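Local coordinates for sister chromatid cohesion protein (Chaetomium thermophilum, PDB 5T8V), which probably helps load the cohesin ring onto chromatin and is represented here by its C-terminal part, an elongated array of HEAT repeats, at residues A[387-391]-A[447-451]; A[466-470]-A[598-602]; A[730-735]-A[783-789]; A[754-758]-A[776-780]; A[1364-1368]-A[1442-1446]. Residue numbers count along the deposited sequence, not the author numbering.

Contact 1: residues A[387-391]-A[447-451]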
# COMPACT_ATOMS: atom_id res chain seq x y z
N VAL A 387 -5.09 13.28 24.20
CA VAL A 387 -5.93 12.84 23.09
C VAL A 387 -7.15 13.73 22.97
O VAL A 387 -7.50 14.21 21.88
CB VAL A 387 -6.33 11.36 23.25
CG1 VAL A 387 -7.26 10.93 22.11
CG2 VAL A 387 -5.10 10.47 23.29
N ASN A 388 -7.83 13.97 24.09
CA ASN A 388 -9.02 14.81 24.10
C ASN A 388 -8.77 16.12 23.35
O ASN A 388 -9.48 16.43 22.39
CB ASN A 388 -9.45 15.11 25.53
CG ASN A 388 -10.54 16.16 25.59
OD1 ASN A 388 -11.53 16.09 24.86
ND2 ASN A 388 -10.36 17.15 26.46
N ARG A 389 -7.77 16.89 23.78
CA ARG A 389 -7.56 18.17 23.11
C ARG A 389 -6.75 18.04 21.83
O ARG A 389 -6.58 19.04 21.12
CB ARG A 389 -6.90 19.16 24.06
CG ARG A 389 -5.52 18.79 24.54
CD ARG A 389 -5.04 19.80 25.57
NE ARG A 389 -5.09 21.18 25.08
CZ ARG A 389 -6.12 22.01 25.24
NH1 ARG A 389 -7.21 21.62 25.89
NH2 ARG A 389 -6.06 23.24 24.75
N ALA A 390 -6.26 16.85 21.50
CA ALA A 390 -5.77 16.61 20.15
C ALA A 390 -6.93 16.53 19.16
O ALA A 390 -6.79 16.94 18.01
CB ALA A 390 -4.95 15.32 20.09
N LEU A 391 -8.08 16.02 19.61
CA LEU A 391 -9.25 15.88 18.75
C LEU A 391 -10.21 17.05 18.88
O LEU A 391 -10.48 17.75 17.90
CB LEU A 391 -9.98 14.57 19.08
CG LEU A 391 -9.18 13.28 18.92
CD1 LEU A 391 -10.04 12.09 19.30
CD2 LEU A 391 -8.65 13.13 17.49
N MET A 447 -11.33 12.27 11.44
CA MET A 447 -10.14 12.80 12.08
C MET A 447 -9.61 11.83 13.14
O MET A 447 -8.41 11.56 13.20
CB MET A 447 -10.45 14.16 12.70
CG MET A 447 -9.32 14.78 13.51
SD MET A 447 -9.73 16.41 14.16
CE MET A 447 -11.17 16.04 15.17
N ALA A 448 -10.51 11.29 13.96
CA ALA A 448 -10.09 10.40 15.04
C ALA A 448 -9.54 9.09 14.50
O ALA A 448 -8.53 8.59 14.99
CB ALA A 448 -11.27 10.15 15.99
N LYS A 449 -10.20 8.52 13.49
CA LYS A 449 -9.69 7.29 12.88
C LYS A 449 -8.32 7.52 12.26
O LYS A 449 -7.40 6.72 12.45
CB LYS A 449 -10.68 6.76 11.84
CG LYS A 449 -11.93 6.13 12.41
CD LYS A 449 -12.81 5.55 11.30
CE LYS A 449 -14.11 4.98 11.84
NZ LYS A 449 -13.89 3.85 12.78
N ASN A 450 -8.18 8.60 11.50
CA ASN A 450 -6.90 8.89 10.85
C ASN A 450 -5.79 9.06 11.87
O ASN A 450 -4.70 8.50 11.72
CB ASN A 450 -7.03 10.15 9.99
CG ASN A 450 -8.02 9.98 8.86
OD1 ASN A 450 -8.61 8.91 8.70
ND2 ASN A 450 -8.22 11.03 8.08
N MET A 451 -6.05 9.83 12.93
CA MET A 451 -5.05 9.97 13.98
C MET A 451 -4.71 8.62 14.59
O MET A 451 -3.53 8.28 14.76
CB MET A 451 -5.57 10.92 15.06
CG MET A 451 -4.51 11.31 16.09
SD MET A 451 -5.19 12.19 17.51
CE MET A 451 -6.10 10.86 18.30
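Residues 387-391 are the last turn of helix 357-391, and 447-451 lie in the first turns of helix 446-474. The axes of these two short pieces come within 11.1 Å at an angle of 124°, so these two pieces run obliquely, closer to antiparallel than to parallel. The CA atoms of L391 and A448, 6.7 Å apart, mark the nearest backbone approach. At this spacing the side chains must do the bridging, and they do so by apolar packing. L391 is the centre: its CD1 lies 4.0 Å from A448 CB, and its CD2 is 3.5 Å from M451 CE and 3.9 Å from A448 CA. The small side of A448 lets the leucine come right in. M451 reaches across from the other helix, its CE 4.0 Å from V387 CG1 and its SD 4.1 Å from A390 CB, so one thioether covers a patch made by V387, A390 and L391. M447 is more exposed and closes the edge, with CE 3.3 Å from L391 O. L405 of helix 402-414 touches both A390 and M451, and M435 of helix 423-440 touches both V387 and M451, which makes the core a meeting of four helices. Such layers of obliquely packed helices, joined by apolar side chains and stacked one on the next, build the alpha-solenoid of HEAT repeats.

Contact 2: residues A[466-470]-A[598-602]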
# COMPACT_ATOMS: atom_id res chain seq x y z
N LEU A 466 11.92 -2.90 18.85
CA LEU A 466 12.26 -3.52 20.12
C LEU A 466 12.49 -5.02 19.95
O LEU A 466 13.45 -5.58 20.51
CB LEU A 466 11.17 -3.26 21.15
CG LEU A 466 11.38 -3.90 22.52
CD1 LEU A 466 10.98 -2.94 23.62
CD2 LEU A 466 10.57 -5.17 22.65
N ARG A 467 11.63 -5.69 19.18
CA ARG A 467 11.78 -7.13 18.98
C ARG A 467 13.08 -7.45 18.25
O ARG A 467 13.82 -8.36 18.63
CB ARG A 467 10.57 -7.66 18.22
CG ARG A 467 9.31 -7.71 19.07
CD ARG A 467 8.05 -7.64 18.23
NE ARG A 467 8.06 -8.61 17.14
CZ ARG A 467 7.90 -9.92 17.30
NH1 ARG A 467 7.72 -10.43 18.52
NH2 ARG A 467 7.93 -10.73 16.25
N GLY A 468 13.38 -6.69 17.19
CA GLY A 468 14.64 -6.88 16.50
C GLY A 468 15.83 -6.69 17.43
O GLY A 468 16.77 -7.49 17.42
N HIS A 469 15.78 -5.65 18.26
CA HIS A 469 16.88 -5.40 19.19
C HIS A 469 17.02 -6.54 20.19
O HIS A 469 18.14 -6.91 20.56
CB HIS A 469 16.65 -4.07 19.92
CG HIS A 469 17.82 -3.62 20.74
ND1 HIS A 469 19.13 -3.81 20.34
CD2 HIS A 469 17.89 -2.99 21.93
CE1 HIS A 469 19.94 -3.32 21.25
NE2 HIS A 469 19.22 -2.81 22.23
N VAL A 470 15.90 -7.12 20.63
CA VAL A 470 15.97 -8.25 21.55
C VAL A 470 16.64 -9.44 20.87
O VAL A 470 17.50 -10.11 21.46
CB VAL A 470 14.57 -8.62 22.07
CG1 VAL A 470 14.58 -9.98 22.78
CG2 VAL A 470 14.07 -7.54 23.02
N SER A 598 13.79 -5.47 28.30
CA SER A 598 13.16 -5.67 27.00
C SER A 598 12.36 -6.98 26.98
O SER A 598 11.25 -7.02 26.44
CB SER A 598 14.21 -5.66 25.89
OG SER A 598 14.97 -4.47 25.92
N ILE A 599 12.92 -8.04 27.55
CA ILE A 599 12.18 -9.29 27.68
C ILE A 599 10.90 -9.06 28.46
O ILE A 599 9.82 -9.55 28.09
CB ILE A 599 13.06 -10.37 28.33
CG1 ILE A 599 14.17 -10.79 27.37
CG2 ILE A 599 12.24 -11.59 28.71
CD1 ILE A 599 15.37 -11.42 28.05
N ILE A 600 10.98 -8.32 29.57
CA ILE A 600 9.78 -7.98 30.32
C ILE A 600 8.77 -7.27 29.43
O ILE A 600 7.57 -7.54 29.48
CB ILE A 600 10.15 -7.15 31.56
CG1 ILE A 600 10.95 -8.01 32.54
CG2 ILE A 600 8.89 -6.60 32.24
CD1 ILE A 600 11.56 -7.24 33.68
N LEU A 601 9.25 -6.35 28.59
CA LEU A 601 8.35 -5.58 27.74
C LEU A 601 7.66 -6.47 26.71
O LEU A 601 6.48 -6.27 26.41
CB LEU A 601 9.11 -4.46 27.04
CG LEU A 601 9.50 -3.26 27.91
CD1 LEU A 601 10.39 -2.31 27.13
CD2 LEU A 601 8.27 -2.52 28.43
N LEU A 602 8.38 -7.45 26.15
CA LEU A 602 7.76 -8.33 25.17
C LEU A 602 6.52 -9.03 25.71
O LEU A 602 5.65 -9.42 24.93
CB LEU A 602 8.76 -9.37 24.67
CG LEU A 602 9.90 -8.86 23.80
CD1 LEU A 602 10.84 -10.00 23.45
CD2 LEU A 602 9.38 -8.19 22.53
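Two helices of the HEAT-repeat solenoid, 446-474 and 590-602, meet here through interlocking apolar side chains. Their short pieces cross at -133°, 10.3 Å apart between axes, in a mostly antiparallel sense that sets V470 against S598 and R467 against L602. The main bump is L602. Its end sinks into a hollow formed by L466, R467 and V470, with CD2 3.2 Å from L466 CD2 and CD1 3.8 Å from V470 CG1. L466 answers from the other side, entering the space offered by S598, L601 and L602; its CD1 sits 3.6 Å from L601 CD1, and its CD2 is 4.3 Å from S598 O. V470 is the second bump of helix 446-474. It can settle close because S598 is small: V470 CG2 approaches S598 CB to 3.4 Å, while S598 OG is engaged by K594 O within its own helix. Helix 481-494 covers the neighbouring surface, A490 resting on V470 and L494 on L602, and D417 lies against both L466 and L601. At the more open margin the guanidinium of R467 makes a weak, long ion pair with D643, while the aliphatic part of the same side chain finishes the hollow, R467 CG lying 3.5 Å from L602 CD2.

Contact 3: residues A[730-735]-A[783-789]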
# COMPACT_ATOMS: atom_id res chain seq x y z
N ALA A 730 10.27 -12.10 -19.60
CA ALA A 730 10.45 -11.68 -20.98
C ALA A 730 9.18 -11.92 -21.80
O ALA A 730 8.85 -11.14 -22.69
CB ALA A 730 11.64 -12.40 -21.61
N ASN A 731 8.47 -13.01 -21.50
CA ASN A 731 7.24 -13.30 -22.24
C ASN A 731 6.18 -12.25 -21.96
O ASN A 731 5.50 -11.78 -22.88
CB ASN A 731 6.73 -14.69 -21.88
CG ASN A 731 5.63 -15.16 -22.81
OD1 ASN A 731 4.48 -14.73 -22.71
ND2 ASN A 731 5.98 -16.06 -23.73
N GLY A 732 6.02 -11.85 -20.69
CA GLY A 732 5.07 -10.80 -20.38
C GLY A 732 5.46 -9.46 -20.99
O GLY A 732 4.65 -8.80 -21.65
N LEU A 733 6.71 -9.04 -20.76
CA LEU A 733 7.21 -7.81 -21.36
C LEU A 733 6.93 -7.78 -22.85
O LEU A 733 6.42 -6.79 -23.38
CB LEU A 733 8.71 -7.68 -21.10
CG LEU A 733 9.13 -7.25 -19.69
CD1 LEU A 733 10.62 -7.50 -19.48
CD2 LEU A 733 8.81 -5.79 -19.47
N LEU A 734 7.27 -8.86 -23.55
CA LEU A 734 7.02 -8.91 -24.99
C LEU A 734 5.53 -8.81 -25.29
O LEU A 734 5.13 -8.08 -26.21
CB LEU A 734 7.61 -10.19 -25.58
CG LEU A 734 9.11 -10.16 -25.88
CD1 LEU A 734 9.69 -11.55 -26.05
CD2 LEU A 734 9.37 -9.33 -27.14
N HIS A 735 4.69 -9.50 -24.52
CA HIS A 735 3.25 -9.37 -24.71
C HIS A 735 2.80 -7.92 -24.57
O HIS A 735 1.78 -7.54 -25.15
CB HIS A 735 2.50 -10.25 -23.71
CG HIS A 735 2.01 -11.54 -24.28
ND1 HIS A 735 2.72 -12.72 -24.16
CD2 HIS A 735 0.90 -11.85 -24.98
CE1 HIS A 735 2.06 -13.69 -24.76
NE2 HIS A 735 0.95 -13.19 -25.27
N THR A 783 11.76 -18.41 -24.02
CA THR A 783 10.73 -17.37 -24.00
C THR A 783 9.73 -17.56 -25.13
O THR A 783 8.51 -17.46 -24.92
CB THR A 783 11.37 -15.99 -24.07
OG1 THR A 783 12.29 -15.83 -22.98
CG2 THR A 783 10.31 -14.89 -23.99
N VAL A 784 10.21 -17.84 -26.35
CA VAL A 784 9.29 -18.01 -27.47
C VAL A 784 8.54 -19.33 -27.36
O VAL A 784 7.36 -19.43 -27.71
CB VAL A 784 10.03 -17.88 -28.82
CG1 VAL A 784 10.80 -16.57 -28.88
CG2 VAL A 784 10.96 -19.07 -29.05
N LYS A 785 9.22 -20.37 -26.86
CA LYS A 785 8.55 -21.65 -26.65
C LYS A 785 7.47 -21.54 -25.59
O LYS A 785 6.50 -22.30 -25.61
CB LYS A 785 9.57 -22.72 -26.26
CG LYS A 785 8.96 -23.97 -25.62
CD LYS A 785 9.84 -25.19 -25.81
CE LYS A 785 9.42 -26.35 -24.93
NZ LYS A 785 10.01 -26.28 -23.56
N ARG A 786 7.61 -20.60 -24.66
CA ARG A 786 6.67 -20.49 -23.56
C ARG A 786 5.27 -20.15 -24.06
O ARG A 786 4.30 -20.84 -23.74
CB ARG A 786 7.15 -19.44 -22.56
CG ARG A 786 6.13 -19.06 -21.50
CD ARG A 786 6.76 -18.23 -20.39
NE ARG A 786 7.56 -19.05 -19.49
CZ ARG A 786 7.09 -19.69 -18.43
NH1 ARG A 786 5.80 -19.62 -18.12
NH2 ARG A 786 7.90 -20.41 -17.67
N GLY A 787 5.14 -19.09 -24.86
CA GLY A 787 3.82 -18.61 -25.23
C GLY A 787 3.71 -17.99 -26.61
O GLY A 787 4.55 -18.21 -27.49
N ASN A 788 2.66 -17.19 -26.79
CA ASN A 788 2.32 -16.60 -28.09
C ASN A 788 3.05 -15.27 -28.23
O ASN A 788 2.52 -14.19 -27.94
CB ASN A 788 0.81 -16.43 -28.22
CG ASN A 788 0.04 -17.60 -27.64
OD1 ASN A 788 0.43 -18.76 -27.82
ND2 ASN A 788 -1.04 -17.31 -26.94
N VAL A 789 4.30 -15.35 -28.67
CA VAL A 789 5.16 -14.17 -28.75
C VAL A 789 6.03 -14.26 -30.00
O VAL A 789 7.25 -14.04 -29.94
CB VAL A 789 6.03 -14.03 -27.48
CG1 VAL A 789 6.71 -12.69 -27.46
CG2 VAL A 789 5.18 -14.20 -26.22
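A730 opens the contact with its methyl group: CB is 3.7 Å from T783 CG2, and the same region is backed by W756, which touches A730, L734 and T783. Next comes N731, the key residue, whose ND2 gives a hydrogen bond of 3.1 Å to T783 O. That carbonyl sits in the last turn of helix 773-786, where R786 N reaches T783 O only weakly, and G787 then leaves helical backbone angles. ND2 also passes 3.3 Å from G787 N, but both are donors, so this is proximity alone; a side chain on G787 would have crowded the amide. One turn on from A730, L734 points at the returning chain, with CB 3.3 Å from V789 CG1 and CD1 4.0 Å from T783 CG2. V789 is brought back to the helix by the inverse gamma turn centred on N788. H735 ends the walk. Its ring packs by CE1 against V789 CG2 at 3.5 Å and near N788 O at 3.3 Å, while its ND1 bonds N731 O at 3.2 Å and, weakly, N731 OD1 at 3.0 Å. The chemistry is therefore divided: the amide nitrogen of N731 bonds a carbonyl of the ending helix, while the histidine bonds the N731 backbone and, more weakly, its amide oxygen, so a single polar side chain links the two helix ends beside the apolar packing of L734 on V789.

Contact 4: residues A[754-758]-A[776-780]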
# COMPACT_ATOMS: atom_id res chain seq x y z
N GLU A 754 17.29 -3.59 -23.63
CA GLU A 754 18.34 -3.59 -22.62
C GLU A 754 18.71 -5.01 -22.19
O GLU A 754 19.90 -5.36 -22.13
CB GLU A 754 17.90 -2.77 -21.41
CG GLU A 754 18.98 -2.63 -20.34
CD GLU A 754 18.56 -1.71 -19.21
OE1 GLU A 754 17.53 -1.02 -19.35
OE2 GLU A 754 19.25 -1.69 -18.17
N ILE A 755 17.71 -5.84 -21.89
CA ILE A 755 17.98 -7.15 -21.29
C ILE A 755 18.29 -8.24 -22.31
O ILE A 755 18.94 -9.23 -21.96
CB ILE A 755 16.80 -7.60 -20.41
CG1 ILE A 755 15.52 -7.76 -21.24
CG2 ILE A 755 16.59 -6.61 -19.27
CD1 ILE A 755 14.34 -8.32 -20.47
N TRP A 756 17.86 -8.08 -23.56
CA TRP A 756 18.10 -9.08 -24.60
C TRP A 756 19.13 -8.65 -25.63
O TRP A 756 20.04 -9.42 -25.96
CB TRP A 756 16.78 -9.42 -25.32
CG TRP A 756 15.99 -10.52 -24.66
CD1 TRP A 756 16.04 -10.90 -23.35
CD2 TRP A 756 15.03 -11.38 -25.29
NE1 TRP A 756 15.17 -11.93 -23.12
CE2 TRP A 756 14.54 -12.25 -24.30
CE3 TRP A 756 14.54 -11.49 -26.59
CZ2 TRP A 756 13.59 -13.22 -24.57
CZ3 TRP A 756 13.59 -12.46 -26.86
CH2 TRP A 756 13.12 -13.31 -25.85
N PHE A 757 19.02 -7.43 -26.15
CA PHE A 757 19.89 -6.97 -27.23
C PHE A 757 20.81 -5.86 -26.76
O PHE A 757 20.73 -4.73 -27.25
CB PHE A 757 19.04 -6.51 -28.41
CG PHE A 757 17.98 -7.48 -28.81
CD1 PHE A 757 18.31 -8.66 -29.46
CD2 PHE A 757 16.64 -7.22 -28.55
CE1 PHE A 757 17.33 -9.56 -29.83
CE2 PHE A 757 15.66 -8.12 -28.91
CZ PHE A 757 16.00 -9.29 -29.55
N ALA A 758 21.70 -6.17 -25.82
CA ALA A 758 22.68 -5.22 -25.33
C ALA A 758 24.05 -5.90 -25.25
O ALA A 758 24.13 -7.11 -25.03
CB ALA A 758 22.29 -4.69 -23.94
N HIS A 776 21.88 -15.94 -23.36
CA HIS A 776 20.94 -15.11 -24.12
C HIS A 776 20.10 -15.97 -25.05
O HIS A 776 18.86 -15.95 -24.99
CB HIS A 776 21.71 -14.04 -24.90
CG HIS A 776 21.99 -12.80 -24.12
ND1 HIS A 776 21.32 -11.61 -24.34
CD2 HIS A 776 22.87 -12.55 -23.12
CE1 HIS A 776 21.77 -10.69 -23.51
NE2 HIS A 776 22.71 -11.23 -22.76
N VAL A 777 20.75 -16.73 -25.93
CA VAL A 777 20.01 -17.52 -26.92
C VAL A 777 19.06 -18.49 -26.22
O VAL A 777 17.89 -18.62 -26.61
CB VAL A 777 20.98 -18.26 -27.86
CG1 VAL A 777 21.99 -19.08 -27.10
CG2 VAL A 777 20.21 -19.14 -28.83
N ILE A 778 19.54 -19.18 -25.19
CA ILE A 778 18.69 -20.14 -24.50
C ILE A 778 17.47 -19.44 -23.91
O ILE A 778 16.33 -19.91 -24.05
CB ILE A 778 19.48 -20.90 -23.42
CG1 ILE A 778 20.57 -21.76 -24.08
CG2 ILE A 778 18.55 -21.79 -22.59
CD1 ILE A 778 21.51 -22.44 -23.10
N LEU A 779 17.68 -18.30 -23.26
CA LEU A 779 16.57 -17.56 -22.68
C LEU A 779 15.56 -17.15 -23.76
O LEU A 779 14.35 -17.16 -23.52
CB LEU A 779 17.08 -16.33 -21.94
CG LEU A 779 17.85 -16.58 -20.64
CD1 LEU A 779 18.38 -15.26 -20.09
CD2 LEU A 779 16.98 -17.27 -19.60
N MET A 780 16.05 -16.80 -24.95
CA MET A 780 15.14 -16.47 -26.04
C MET A 780 14.33 -17.68 -26.46
O MET A 780 13.10 -17.61 -26.59
CB MET A 780 15.93 -15.91 -27.22
CG MET A 780 16.65 -14.60 -26.92
SD MET A 780 17.46 -13.91 -28.37
CE MET A 780 16.05 -13.35 -29.30
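H776 comes first along helix 773-786, and its ring reaches back to the chain leaving helix 742-755. ND1 makes a weak hydrogen bond of 3.0 Å to W756 O, which lies near the ring plane, and CE1 is 3.5 Å from I755 O. A turn later L779 brings its backbone to the indole, with L779 O 4.1 Å from W756 CZ2; that carbonyl also receives T783 OG1. M780 packs on the indole. Its CG stands over the six-membered ring of W756, 3.7 Å from the centroid and 9° off the normal, a CH-pi contact. Its SD lies obliquely, 4.7 Å from the same centroid, and its CE touches W756 CZ3 at 3.6 Å and F757 CE1 at 4.0 Å. Helix 791-801 packs on both aromatics, through L793 on W756 and through L797 and L800 on F757. This Met-aromatic core, set between consecutive helices of the stretch related to PDS5, is part of the hydrophobic interior of the HEAT-repeat solenoid.

Contact 5: residues A[1364-1368]-A[1442-1446]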
# COMPACT_ATOMS: atom_id res chain seq x y z
N LEU A 1364 -58.11 -7.55 -20.50
CA LEU A 1364 -57.42 -7.33 -19.23
C LEU A 1364 -55.90 -7.39 -19.40
O LEU A 1364 -55.17 -6.50 -18.93
CB LEU A 1364 -57.90 -8.36 -18.21
CG LEU A 1364 -57.24 -8.35 -16.83
CD1 LEU A 1364 -58.26 -8.74 -15.76
CD2 LEU A 1364 -56.06 -9.31 -16.78
N ARG A 1365 -55.41 -8.42 -20.08
CA ARG A 1365 -53.97 -8.54 -20.31
C ARG A 1365 -53.44 -7.40 -21.15
O ARG A 1365 -52.25 -7.07 -21.07
CB ARG A 1365 -53.66 -9.88 -20.98
CG ARG A 1365 -53.91 -11.09 -20.09
CD ARG A 1365 -53.72 -12.38 -20.87
NE ARG A 1365 -54.62 -12.46 -22.01
CZ ARG A 1365 -54.59 -13.42 -22.93
NH1 ARG A 1365 -53.70 -14.40 -22.85
NH2 ARG A 1365 -55.46 -13.41 -23.93
N GLN A 1366 -54.29 -6.79 -21.98
CA GLN A 1366 -53.85 -5.66 -22.79
C GLN A 1366 -53.51 -4.46 -21.91
O GLN A 1366 -52.47 -3.81 -22.10
CB GLN A 1366 -54.94 -5.28 -23.79
CG GLN A 1366 -54.50 -4.34 -24.90
CD GLN A 1366 -55.58 -4.12 -25.94
OE1 GLN A 1366 -56.75 -3.97 -25.60
NE2 GLN A 1366 -55.19 -4.11 -27.21
N LEU A 1367 -54.35 -4.17 -20.91
CA LEU A 1367 -54.12 -3.02 -20.05
C LEU A 1367 -53.12 -3.32 -18.94
O LEU A 1367 -52.49 -2.40 -18.42
CB LEU A 1367 -55.44 -2.55 -19.44
CG LEU A 1367 -56.50 -2.14 -20.47
CD1 LEU A 1367 -57.80 -1.78 -19.78
CD2 LEU A 1367 -56.01 -0.99 -21.34
N THR A 1368 -52.99 -4.59 -18.55
CA THR A 1368 -51.88 -4.96 -17.68
C THR A 1368 -50.55 -4.79 -18.41
O THR A 1368 -49.61 -4.19 -17.88
CB THR A 1368 -52.05 -6.40 -17.21
OG1 THR A 1368 -53.31 -6.54 -16.54
CG2 THR A 1368 -50.91 -6.81 -16.26
N MET A 1442 -52.27 -9.43 -12.21
CA MET A 1442 -52.64 -8.68 -13.40
C MET A 1442 -53.53 -7.49 -13.03
O MET A 1442 -53.42 -6.42 -13.64
CB MET A 1442 -53.37 -9.58 -14.40
CG MET A 1442 -52.53 -10.68 -15.02
SD MET A 1442 -53.41 -11.45 -16.40
CE MET A 1442 -52.43 -12.92 -16.66
N VAL A 1443 -54.41 -7.67 -12.05
CA VAL A 1443 -55.27 -6.56 -11.65
C VAL A 1443 -54.54 -5.61 -10.70
O VAL A 1443 -54.78 -4.40 -10.75
CB VAL A 1443 -56.57 -7.10 -11.01
CG1 VAL A 1443 -57.49 -5.94 -10.61
CG2 VAL A 1443 -57.29 -8.03 -11.99
N ARG A 1444 -53.66 -6.12 -9.84
CA ARG A 1444 -52.91 -5.23 -8.96
C ARG A 1444 -51.97 -4.33 -9.75
O ARG A 1444 -51.63 -3.24 -9.28
CB ARG A 1444 -52.11 -6.02 -7.92
CG ARG A 1444 -51.06 -5.17 -7.21
CD ARG A 1444 -50.53 -5.82 -5.94
NE ARG A 1444 -49.89 -7.11 -6.19
CZ ARG A 1444 -49.01 -7.68 -5.38
NH1 ARG A 1444 -48.49 -8.86 -5.69
NH2 ARG A 1444 -48.64 -7.08 -4.26
N ALA A 1445 -51.54 -4.77 -10.93
CA ALA A 1445 -50.74 -3.90 -11.78
C ALA A 1445 -51.56 -2.70 -12.25
O ALA A 1445 -51.17 -1.55 -12.07
CB ALA A 1445 -50.19 -4.68 -12.97
N CYS A 1446 -52.72 -2.97 -12.86
CA CYS A 1446 -53.61 -1.89 -13.29
C CYS A 1446 -53.96 -0.98 -12.12
O CYS A 1446 -54.01 0.24 -12.27
CB CYS A 1446 -54.87 -2.47 -13.91
SG CYS A 1446 -54.58 -3.49 -15.37
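The apolar centre is built from buried side chains of both helices. C1446 SG lies 4.3 Å from L1367 CB, and T1368 CG2 packs on A1445 CB at 4.0 Å. Small residues here bring the backbones close: the CA atoms of T1368 and C1446 are 5.6 Å apart, and the short axes approach to 9.1 Å at 48°, an inclined but broadly parallel crossing. M1442 carries the packing outward, its SD 3.4 Å from L1364 CD2, and L1364 CD1 extends the patch to the exposed V1443, 4.0 Å from V1443 CG2. Both helices, 1364-1387 and 1439-1452, belong to the all-helical C-terminal end of the HEAT-repeat chain, and helix 1291-1319 packs as a third helix, its I1316 touching both L1367 and C1446. Loop residues A1434 and L1435 cover T1368. The polar part of the contact is the buried hydroxyl of T1368: OG1 stands 2.9 Å from M1442 O in the other helix and 3.0 Å from L1364 O in its own, so its one proton has two carbonyls within reach; C1446 SG is 3.5 Å from the same OG1. At the exposed margin R1365 lays its aliphatic part along the methionine, with R1365 CG 3.7 Å from M1442 SD.

In the fold
From the N terminus, contact 1 closes the first loop, tying the end of helix 357-391 to the start of helix 446-474. That helix then carries on to contact 2, whose centre is about 29 Å away, where it meets helix 590-602 after a longer excursion through the chain. Contact 3 opens at 730-735 and, before it closes at 783-789, the shorter loop of contact 4 opens and closes. These two share helix 773-786 and touch directly through W756. Contact 5 stands apart, joining two helices near the C terminus, about 77 Å from contact 2 between centres and across the centre of the chain. Apart from the nested pair, the contacts follow in series.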